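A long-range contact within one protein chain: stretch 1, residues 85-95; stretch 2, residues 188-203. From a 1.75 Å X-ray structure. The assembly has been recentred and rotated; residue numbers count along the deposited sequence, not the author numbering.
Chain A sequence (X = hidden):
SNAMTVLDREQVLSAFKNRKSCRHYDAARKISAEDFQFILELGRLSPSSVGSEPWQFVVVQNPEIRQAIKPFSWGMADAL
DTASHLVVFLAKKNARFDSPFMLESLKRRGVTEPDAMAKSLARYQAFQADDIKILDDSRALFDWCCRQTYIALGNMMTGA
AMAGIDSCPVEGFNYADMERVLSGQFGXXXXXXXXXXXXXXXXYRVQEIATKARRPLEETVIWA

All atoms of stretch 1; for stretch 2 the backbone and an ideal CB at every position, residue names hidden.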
# COMPACT_ATOMS: atom_id res chain seq x y z
N HIS A 85 18.04 -1.74 -10.11
CA HIS A 85 17.96 -1.29 -8.74
C HIS A 85 17.13 -2.26 -7.91
O HIS A 85 16.23 -2.93 -8.42
CB HIS A 85 17.34 0.12 -8.64
CG HIS A 85 18.26 1.22 -9.07
ND1 HIS A 85 18.65 1.39 -10.38
CD2 HIS A 85 18.83 2.23 -8.37
CE1 HIS A 85 19.45 2.45 -10.46
NE2 HIS A 85 19.57 2.98 -9.26
N LEU A 86 17.46 -2.33 -6.62
CA LEU A 86 16.69 -3.06 -5.62
C LEU A 86 16.45 -2.15 -4.43
O LEU A 86 17.38 -1.49 -3.95
CB LEU A 86 17.45 -4.32 -5.18
CG LEU A 86 16.95 -5.05 -3.94
CD1 LEU A 86 15.57 -5.66 -4.15
CD2 LEU A 86 17.96 -6.13 -3.55
N VAL A 87 15.21 -2.10 -3.96
CA VAL A 87 14.83 -1.34 -2.77
C VAL A 87 14.24 -2.31 -1.76
O VAL A 87 13.34 -3.09 -2.10
CB VAL A 87 13.83 -0.22 -3.10
CG1 VAL A 87 13.42 0.54 -1.83
CG2 VAL A 87 14.41 0.75 -4.12
N VAL A 88 14.77 -2.30 -0.55
CA VAL A 88 14.20 -3.03 0.57
C VAL A 88 13.58 -1.98 1.49
O VAL A 88 14.28 -1.07 1.95
CB VAL A 88 15.25 -3.87 1.31
CG1 VAL A 88 14.63 -4.56 2.52
CG2 VAL A 88 15.92 -4.88 0.35
N PHE A 89 12.29 -2.11 1.73
CA PHE A 89 11.54 -1.17 2.54
C PHE A 89 11.62 -1.57 4.00
O PHE A 89 11.35 -2.73 4.35
CB PHE A 89 10.07 -1.11 2.10
CG PHE A 89 9.86 -0.58 0.71
CD1 PHE A 89 9.43 0.72 0.52
CD2 PHE A 89 10.07 -1.39 -0.40
CE1 PHE A 89 9.22 1.22 -0.76
CE2 PHE A 89 9.88 -0.90 -1.69
CZ PHE A 89 9.44 0.40 -1.87
N LEU A 90 11.99 -0.62 4.86
CA LEU A 90 11.96 -0.80 6.30
C LEU A 90 10.76 -0.07 6.87
O LEU A 90 10.40 1.01 6.40
CB LEU A 90 13.23 -0.25 6.96
CG LEU A 90 14.55 -0.72 6.38
CD1 LEU A 90 15.71 -0.01 7.17
CD2 LEU A 90 14.66 -2.23 6.40
N ALA A 91 10.17 -0.63 7.92
CA ALA A 91 9.11 0.04 8.65
C ALA A 91 9.55 0.30 10.09
O ALA A 91 10.30 -0.48 10.68
CB ALA A 91 7.80 -0.79 8.60
N LYS A 92 9.08 1.41 10.64
CA LYS A 92 9.41 1.78 12.02
C LYS A 92 8.84 0.78 13.02
O LYS A 92 7.66 0.40 12.94
CB LYS A 92 8.86 3.16 12.32
CG LYS A 92 9.39 3.75 13.62
CD LYS A 92 10.88 4.01 13.51
CE LYS A 92 11.52 4.47 14.83
NZ LYS A 92 11.63 3.33 15.80
N LYS A 93 9.68 0.35 13.97
CA LYS A 93 9.23 -0.43 15.11
C LYS A 93 8.84 0.48 16.27
O LYS A 93 9.41 1.57 16.45
CB LYS A 93 10.33 -1.40 15.58
CG LYS A 93 10.67 -2.50 14.56
CD LYS A 93 11.62 -3.52 15.17
CE LYS A 93 11.91 -4.66 14.19
NZ LYS A 93 12.92 -5.61 14.74
N ASN A 94 7.88 0.02 17.07
CA ASN A 94 7.44 0.69 18.29
C ASN A 94 7.17 2.17 18.05
O ASN A 94 7.66 3.05 18.76
CB ASN A 94 8.46 0.49 19.41
CG ASN A 94 8.65 -0.98 19.75
OD1 ASN A 94 9.73 -1.53 19.57
ND2 ASN A 94 7.58 -1.61 20.22
N ALA A 95 6.37 2.45 17.02
CA ALA A 95 5.94 3.81 16.70
C ALA A 95 4.72 4.19 17.55
O ALA A 95 3.65 4.53 17.04
CB ALA A 95 5.65 3.93 15.21
N UNK A 188 23.46 -1.77 8.14
CA UNK A 188 22.77 -0.73 7.38
C UNK A 188 21.72 -0.01 8.22
O UNK A 188 21.39 1.14 7.92
CB UNK A 188 22.11 -1.34 6.14
N UNK A 189 21.18 -0.66 9.25
CA UNK A 189 20.19 -0.01 10.10
C UNK A 189 20.19 -0.68 11.47
O UNK A 189 20.68 -1.80 11.63
CB UNK A 189 18.80 -0.07 9.47
N UNK A 190 19.61 0.02 12.44
CA UNK A 190 19.43 -0.49 13.79
C UNK A 190 18.17 -1.35 13.84
O UNK A 190 17.05 -0.84 13.75
CB UNK A 190 19.35 0.66 14.80
N UNK A 191 18.35 -2.67 14.02
CA UNK A 191 17.22 -3.59 14.01
C UNK A 191 16.29 -3.42 15.21
O UNK A 191 15.19 -3.96 15.20
CB UNK A 191 17.73 -5.03 13.97
N UNK A 192 16.72 -2.69 16.25
CA UNK A 192 15.79 -2.40 17.33
C UNK A 192 14.76 -1.36 16.91
O UNK A 192 13.64 -1.35 17.43
CB UNK A 192 16.55 -1.92 18.57
N UNK A 193 15.10 -0.51 15.94
CA UNK A 193 14.28 0.63 15.55
C UNK A 193 13.53 0.42 14.24
O UNK A 193 12.53 1.10 14.01
CB UNK A 193 15.16 1.88 15.44
N UNK A 194 14.00 -0.49 13.37
CA UNK A 194 13.44 -0.69 12.04
C UNK A 194 13.36 -2.18 11.74
O UNK A 194 14.18 -2.97 12.22
CB UNK A 194 14.28 0.03 10.98
N UNK A 195 12.36 -2.57 10.94
CA UNK A 195 12.23 -3.95 10.51
C UNK A 195 11.92 -4.03 9.03
O UNK A 195 11.35 -3.11 8.45
CB UNK A 195 11.14 -4.66 11.32
N UNK A 196 12.28 -5.16 8.43
CA UNK A 196 12.05 -5.33 7.00
C UNK A 196 10.57 -5.55 6.73
O UNK A 196 9.89 -6.34 7.40
CB UNK A 196 12.87 -6.50 6.45
N UNK A 197 10.05 -4.84 5.73
CA UNK A 197 8.64 -4.81 5.39
C UNK A 197 8.32 -5.54 4.09
O UNK A 197 7.45 -6.42 4.05
CB UNK A 197 8.17 -3.36 5.29
N UNK A 198 9.02 -5.17 3.01
CA UNK A 198 8.76 -5.64 1.65
C UNK A 198 9.93 -5.16 0.79
O UNK A 198 10.72 -4.31 1.22
CB UNK A 198 7.42 -5.13 1.12
N UNK A 199 10.09 -5.72 -0.41
CA UNK A 199 11.14 -5.29 -1.33
C UNK A 199 10.53 -5.05 -2.71
O UNK A 199 9.39 -5.43 -2.99
CB UNK A 199 12.26 -6.33 -1.40
N UNK A 200 11.30 -4.40 -3.58
CA UNK A 200 10.92 -4.20 -4.97
C UNK A 200 12.17 -4.13 -5.83
O UNK A 200 13.17 -3.56 -5.42
CB UNK A 200 10.08 -2.93 -5.13
N UNK A 201 12.09 -4.70 -7.03
CA UNK A 201 13.13 -4.56 -8.04
C UNK A 201 12.67 -3.57 -9.10
O UNK A 201 11.48 -3.39 -9.33
CB UNK A 201 13.47 -5.91 -8.67
N UNK A 202 13.64 -2.95 -9.77
CA UNK A 202 13.37 -2.00 -10.84
C UNK A 202 14.39 -2.16 -11.95
O UNK A 202 15.58 -2.38 -11.68
CB UNK A 202 13.38 -0.57 -10.31
N UNK A 203 13.93 -1.99 -13.18
CA UNK A 203 14.83 -2.07 -14.32
C UNK A 203 14.05 -2.05 -15.62
O UNK A 203 12.93 -1.55 -15.68
CB UNK A 203 15.69 -3.33 -14.24

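Residues 85-92 and 194-203 pair as antiparallel strands. Position 188 has nothing of stretch 1 near its CB and is unconstrained; it is Leu188. At 189, CA-to-CB points toward stretch 1 and the ideal CB lies 3.8 Å from Leu90 CD1, which favours an apolar or aromatic residue. Phe189 sets a ring face against that methyl, with Leu90 CD1 3.8 Å from the ring centroid.

Positions 190, 191 and 192 point away or lie out of reach, so small or polar residues would serve. They are Asp190, Ala191 and Ala192; Asp190 OD1 accepts a hydrogen bond from Ala192 N. Lys93 NZ donates to Ala191 O at 2.8 Å.

At 193 the CB points away overall, yet lies 3.8 Å from Lys92 NZ, so an acidic or other acceptor would suit. Glu193 OE1 forms a salt bridge with Lys92 NZ at 2.8 Å. Position 194 shares a sheet face with Lys92, whose aliphatic chain offers a surface for a broad apolar or aromatic group. Trp194 takes it, Lys92 CD lying over its six-membered ring, 3.7 Å from the centroid.

At 195 an ideal CB would sit 3.0 Å from Lys93 CE, a clash, so glycine is favoured. Gly195 leaves room for the lysine chain, and its backbone makes two hydrogen bonds with Ala91. The CB of 196 points away, but Val88 and Leu90 lie near enough for a branched apolar residue; Val196 CG2 reaches Leu90 CD2 at 3.8 Å.

Position 197 points toward stretch 1, its CB 3.4 Å from Phe89 O, so a small residue fits. Ser197 N donates to Phe89 O at 2.8 Å, while its OG bonds elsewhere in the structure. At 198 the Phe89 ring invites an apolar side chain, and Val198 CG1 packs 3.7 Å from Phe89 CD2.

Position 199 has its CB 3.5 Å from Val87 O, which suits something compact. Ala199 CB packs 4.3 Å from both Leu86 CD1 and Val88 CG2. At 200 the CB meets the Phe89 ring edge, suiting a small apolar residue; Ala200 CB lies 4.0 Å from Phe89 CE2. Position 201 shares its face with Leu86 and could take a beta-branched residue; Thr201 CG2 lies 4.0 Å from Leu86 CD1.

At 202, beside His85 and Val87, a large apolar group could reach along the face. Phe202 CE2 contacts Val87 CG2 at 3.9 Å. Position 203 makes no contact, and its phi/psi of 171/-156 favours glycine: Gly203.

Stretch 2, residues 188-203: LFDAAEWGVSVAATFG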
# COMPACT_ATOMS: atom_id res chain seq x y z
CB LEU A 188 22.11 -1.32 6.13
CG LEU A 188 23.05 -2.04 5.16
CD1 LEU A 188 22.27 -2.58 3.98
CD2 LEU A 188 24.16 -1.11 4.71
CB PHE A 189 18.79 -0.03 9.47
CG PHE A 189 18.23 -1.42 9.23
CD1 PHE A 189 17.48 -2.07 10.21
CD2 PHE A 189 18.43 -2.07 8.02
CE1 PHE A 189 16.97 -3.34 10.00
CE2 PHE A 189 17.91 -3.33 7.80
CZ PHE A 189 17.18 -3.98 8.79
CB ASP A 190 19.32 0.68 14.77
CG ASP A 190 19.24 0.25 16.21
OD1 ASP A 190 18.84 -0.89 16.49
OD2 ASP A 190 19.58 1.08 17.08
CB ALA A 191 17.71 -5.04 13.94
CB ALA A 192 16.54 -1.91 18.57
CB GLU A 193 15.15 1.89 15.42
CG GLU A 193 15.90 2.26 16.70
CD GLU A 193 14.99 2.81 17.78
OE1 GLU A 193 13.91 3.33 17.44
OE2 GLU A 193 15.36 2.73 18.98
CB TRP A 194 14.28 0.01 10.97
CG TRP A 194 14.36 1.50 11.15
CD1 TRP A 194 15.31 2.21 11.83
CD2 TRP A 194 13.43 2.46 10.64
NE1 TRP A 194 15.03 3.55 11.78
CE2 TRP A 194 13.88 3.74 11.05
CE3 TRP A 194 12.26 2.37 9.88
CZ2 TRP A 194 13.20 4.91 10.73
CZ3 TRP A 194 11.59 3.53 9.56
CH2 TRP A 194 12.06 4.78 9.98
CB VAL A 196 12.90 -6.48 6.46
CG1 VAL A 196 12.45 -6.85 5.05
CG2 VAL A 196 14.40 -6.06 6.47
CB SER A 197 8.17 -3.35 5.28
OG SER A 197 6.83 -3.31 4.84
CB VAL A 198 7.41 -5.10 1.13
CG1 VAL A 198 7.49 -3.58 0.97
CG2 VAL A 198 6.94 -5.82 -0.17
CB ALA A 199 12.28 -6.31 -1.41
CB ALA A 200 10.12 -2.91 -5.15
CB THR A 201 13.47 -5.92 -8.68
OG1 THR A 201 12.30 -6.48 -9.31
CG2 THR A 201 13.95 -6.89 -7.61
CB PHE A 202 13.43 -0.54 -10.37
CG PHE A 202 12.44 -0.20 -9.30
CD1 PHE A 202 11.20 0.35 -9.62
CD2 PHE A 202 12.75 -0.39 -7.96
CE1 PHE A 202 10.29 0.66 -8.63
CE2 PHE A 202 11.84 -0.07 -6.96
CZ PHE A 202 10.60 0.44 -7.29
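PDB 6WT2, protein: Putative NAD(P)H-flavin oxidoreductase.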